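Local structure of dual function macrocyclase-peptidase POPB (5N4B) at residues D196-F201 with K213-Q218. The protein cleaves peptide bonds after proline and macrocyclises peptide precursors in the biosynthesis of the toxic amanitins. The protein carries 1 engineered substitution. Numbering follows the deposited sequence.
Sequences DEVKWF and KGFLYQ
Tyr-217 and Val-198 meet tip to tip and bury the largest areas in this contact, about half the total. CG1 of Val-198 lies over one face of the Tyr-217 ring, 3.5 Å from the ring centroid and 23° off its normal, a CH-pi contact. CG1 of Val-198 is offset toward the rim, 3.3 Å from CZ of Tyr-217. This methyl is anti to the backbone N, and the CB of Val-198 points toward residues 213-218. Tyr-217 has CG in the crowded position between its own backbone N and carbonyl carbon (chi1 71°). Its OH is hydrogen-bonded to Asp-249 and Gln-246, which holds the outer end of the ring. The other methyl of Val-198, CG2, sits 4.4 Å from CZ of Phe-215, a looser apolar contact.

The two segments belong to consecutive four-stranded antiparallel sheets, or blades, of the beta-propeller. Strand 198-201 is the outermost strand of one blade, and strand 214-219 is the second strand of the next. No hydrogen bond joins the two segments. They meet through apolar side chains and the carbonyl O of Gln-218. Just beyond, Trp-200 is hydrogen-bonded to the backbone of Tyr-220.

Phe-201 follows a corner in the chain at Trp-200, where the two residues form a G1 beta bulge opposite Ser-170. CG of Phe-201 is anti to its backbone N (chi1 168°), and the ring crosses Tyr-217 obliquely, with CD1 of Phe-201 4.0 Å from CB of Tyr-217. The carbonyl O of Gln-218 lies at the edge of the Phe-201 ring, 3.2 Å from CD1. O of Gln-218 also takes a CA-H...O contact from CA of Phe-201, at 3.3 Å. The Phe-201 side chain is about 7 Å from that of the charge-relay residue His-699.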
ATOM      1  N   ASP A 196      -2.726  24.325  17.717  1.00 22.91           N
ATOM      2  CA  ASP A 196      -1.585  23.766  16.991  1.00 22.21           C
ATOM      3  C   ASP A 196      -1.991  23.406  15.569  1.00 21.38           C
ATOM      4  O   ASP A 196      -2.992  22.730  15.367  1.00 21.35           O
ATOM      5  CB  ASP A 196      -1.133  22.477  17.662  1.00 20.83           C
ATOM      6  CG  ASP A 196      -0.679  22.660  19.112  1.00 23.81           C
ATOM      7  OD1 ASP A 196      -1.294  23.456  19.851  1.00 26.01           O
ATOM      8  OD2 ASP A 196       0.275  21.948  19.529  1.00 22.95           O
ATOM      9  N   GLU A 197      -1.190  23.801  14.586  1.00 19.20           N
ATOM     10  CA  GLU A 197      -1.433  23.446  13.197  1.00 18.76           C
ATOM     11  C   GLU A 197      -0.086  23.177  12.539  1.00 20.37           C
ATOM     12  O   GLU A 197       0.683  24.100  12.267  1.00 21.59           O
ATOM     13  CB  GLU A 197      -2.197  24.558  12.483  1.00 20.94           C
ATOM     14  CG  GLU A 197      -2.489  24.221  11.039  1.00 21.46           C
ATOM     15  CD  GLU A 197      -3.456  25.200  10.391  1.00 40.56           C
ATOM     16  OE1 GLU A 197      -3.107  26.401  10.338  1.00 42.36           O
ATOM     17  OE2 GLU A 197      -4.580  24.778  10.012  1.00 34.86           O
ATOM     18  N   VAL A 198       0.215  21.920  12.304  1.00 16.92           N
ATOM     19  CA  VAL A 198       1.528  21.503  11.847  1.00 17.10           C
ATOM     20  C   VAL A 198       1.429  21.167  10.354  1.00 16.00           C
ATOM     21  O   VAL A 198       1.004  20.067   9.974  1.00 14.95           O
ATOM     22  CB  VAL A 198       2.032  20.334  12.698  1.00 15.23           C
ATOM     23  CG1 VAL A 198       3.357  19.845  12.218  1.00 18.29           C
ATOM     24  CG2 VAL A 198       2.114  20.751  14.155  1.00 18.10           C
ATOM     25  N   LYS A 199       1.777  22.108   9.499  1.00 17.36           N
ATOM     26  CA  LYS A 199       1.596  22.010   8.059  1.00 16.64           C
ATOM     27  C   LYS A 199       2.795  21.339   7.396  1.00 15.91           C
ATOM     28  O   LYS A 199       3.887  21.174   7.974  1.00 17.01           O
ATOM     29  CB  LYS A 199       1.409  23.411   7.472  1.00 17.97           C
ATOM     30  CG  LYS A 199       0.064  24.027   7.917  1.00 21.04           C
ATOM     31  CD  LYS A 199      -0.141  25.432   7.352  1.00 28.34           C
ATOM     32  CE  LYS A 199      -0.234  25.433   5.820  1.00 40.53           C
ATOM     33  NZ  LYS A 199      -1.428  24.775   5.222  1.00 51.34           N
ATOM     34  N   TRP A 200       2.570  20.934   6.145  1.00 15.62           N
ATOM     35  CA  TRP A 200       3.612  20.488   5.223  1.00 16.49           C
ATOM     36  C   TRP A 200       4.123  19.091   5.529  1.00 15.13           C
ATOM     37  O   TRP A 200       5.207  18.707   5.132  1.00 15.60           O
ATOM     38  CB  TRP A 200       4.774  21.512   5.124  1.00 16.67           C
ATOM     39  CG  TRP A 200       4.246  22.891   4.842  1.00 17.51           C
ATOM     40  CD1 TRP A 200       4.213  23.946   5.705  1.00 21.17           C
ATOM     41  CD2 TRP A 200       3.645  23.335   3.644  1.00 18.81           C
ATOM     42  NE1 TRP A 200       3.619  25.015   5.113  1.00 22.19           N
ATOM     43  CE2 TRP A 200       3.246  24.671   3.847  1.00 20.52           C
ATOM     44  CE3 TRP A 200       3.397  22.738   2.405  1.00 25.19           C
ATOM     45  CZ2 TRP A 200       2.647  25.437   2.841  1.00 24.24           C
ATOM     46  CZ3 TRP A 200       2.770  23.483   1.428  1.00 26.32           C
ATOM     47  CH2 TRP A 200       2.410  24.831   1.656  1.00 27.79           C
ATOM     48  N   PHE A 201       3.296  18.290   6.206  1.00 14.90           N
ATOM     49  CA  PHE A 201       3.648  16.951   6.642  1.00 12.41           C
ATOM     50  C   PHE A 201       3.452  15.958   5.504  1.00 14.04           C
ATOM     51  O   PHE A 201       2.394  15.927   4.845  1.00 14.65           O
ATOM     52  CB  PHE A 201       2.741  16.582   7.825  1.00 12.52           C
ATOM     53  CG  PHE A 201       2.758  15.115   8.234  1.00 12.40           C
ATOM     54  CD1 PHE A 201       3.917  14.503   8.589  1.00 13.03           C
ATOM     55  CD2 PHE A 201       1.589  14.384   8.305  1.00 13.74           C
ATOM     56  CE1 PHE A 201       3.928  13.148   8.960  1.00 15.12           C
ATOM     57  CE2 PHE A 201       1.586  13.061   8.706  1.00 12.92           C
ATOM     58  CZ  PHE A 201       2.747  12.453   9.047  1.00 13.78           C
ATOM     59  N   LYS A 213       5.429  15.091  25.441  1.00 18.18           N
ATOM     60  CA  LYS A 213       5.457  16.538  25.291  1.00 19.24           C
ATOM     61  C   LYS A 213       5.294  16.976  23.846  1.00 17.81           C
ATOM     62  O   LYS A 213       4.989  18.139  23.587  1.00 18.81           O
ATOM     63  CB  LYS A 213       6.799  17.078  25.826  1.00 22.28           C
ATOM     64  CG  LYS A 213       7.013  16.870  27.316  1.00 26.51           C
ATOM     65  CD  LYS A 213       8.338  17.480  27.734  1.00 38.89           C
ATOM     66  CE  LYS A 213       8.525  17.495  29.253  1.00 43.62           C
ATOM     67  NZ  LYS A 213       9.963  17.831  29.548  1.00 47.76           N
ATOM     68  N   GLY A 214       5.529  16.077  22.906  1.00 16.55           N
ATOM     69  CA  GLY A 214       5.540  16.470  21.510  1.00 14.31           C
ATOM     70  C   GLY A 214       5.798  15.254  20.651  1.00 14.26           C
ATOM     71  O   GLY A 214       5.973  14.138  21.148  1.00 13.44           O
ATOM     72  N   PHE A 215       5.903  15.512  19.358  1.00 13.92           N
ATOM     73  CA  PHE A 215       6.112  14.452  18.402  1.00 12.18           C
ATOM     74  C   PHE A 215       6.982  14.874  17.244  1.00 12.85           C
ATOM     75  O   PHE A 215       7.060  16.041  16.865  1.00 13.64           O
ATOM     76  CB  PHE A 215       4.775  13.906  17.859  1.00 12.93           C
ATOM     77  CG  PHE A 215       3.858  14.949  17.297  1.00 12.81           C
ATOM     78  CD1 PHE A 215       4.024  15.402  16.000  1.00 14.29           C
ATOM     79  CD2 PHE A 215       2.826  15.467  18.054  1.00 13.80           C
ATOM     80  CE1 PHE A 215       3.175  16.392  15.471  1.00 16.12           C
ATOM     81  CE2 PHE A 215       2.002  16.451  17.525  1.00 15.76           C
ATOM     82  CZ  PHE A 215       2.202  16.913  16.249  1.00 14.99           C
ATOM     83  N   LEU A 216       7.655  13.890  16.706  1.00 12.32           N
ATOM     84  CA  LEU A 216       8.456  14.065  15.505  1.00 13.10           C
ATOM     85  C   LEU A 216       7.613  13.765  14.282  1.00 13.09           C
ATOM     86  O   LEU A 216       6.760  12.866  14.295  1.00 13.35           O
ATOM     87  CB  LEU A 216       9.690  13.150  15.497  1.00 14.01           C
ATOM     88  CG  LEU A 216      10.689  13.507  16.609  1.00 17.55           C
ATOM     89  CD1 LEU A 216      10.560  12.573  17.759  1.00 18.94           C
ATOM     90  CD2 LEU A 216      12.039  13.580  16.121  1.00 24.16           C
ATOM     91  N   TYR A 217       7.891  14.486  13.205  1.00 13.49           N
ATOM     92  CA  TYR A 217       7.186  14.398  11.931  1.00 11.59           C
ATOM     93  C   TYR A 217       8.087  14.966  10.839  1.00 13.39           C
ATOM     94  O   TYR A 217       8.883  15.878  11.079  1.00 13.28           O
ATOM     95  CB  TYR A 217       5.866  15.172  12.002  1.00 12.87           C
ATOM     96  CG  TYR A 217       6.048  16.662  12.051  1.00 13.32           C
ATOM     97  CD1 TYR A 217       6.425  17.322  13.227  1.00 14.99           C
ATOM     98  CD2 TYR A 217       5.953  17.395  10.903  1.00 14.83           C
ATOM     99  CE1 TYR A 217       6.654  18.675  13.234  1.00 14.26           C
ATOM    100  CE2 TYR A 217       6.201  18.756  10.901  1.00 15.31           C
ATOM    101  CZ  TYR A 217       6.572  19.387  12.059  1.00 15.03           C
ATOM    102  OH  TYR A 217       6.840  20.761  12.047  1.00 17.40           O
ATOM    103  N   GLN A 218       7.938  14.433   9.628  1.00 12.67           N
ATOM    104  CA  GLN A 218       8.674  14.926   8.473  1.00 12.59           C
ATOM    105  C   GLN A 218       7.860  15.997   7.765  1.00 13.64           C
ATOM    106  O   GLN A 218       6.669  15.817   7.483  1.00 15.41           O
ATOM    107  CB  GLN A 218       9.002  13.810   7.509  1.00 11.68           C
ATOM    108  CG  GLN A 218       9.758  14.335   6.277  1.00 12.91           C
ATOM    109  CD  GLN A 218      10.314  13.200   5.488  1.00 14.40           C
ATOM    110  OE1 GLN A 218      11.514  12.975   5.494  1.00 14.43           O
ATOM    111  NE2 GLN A 218       9.448  12.414   4.856  1.00 15.10           N
TER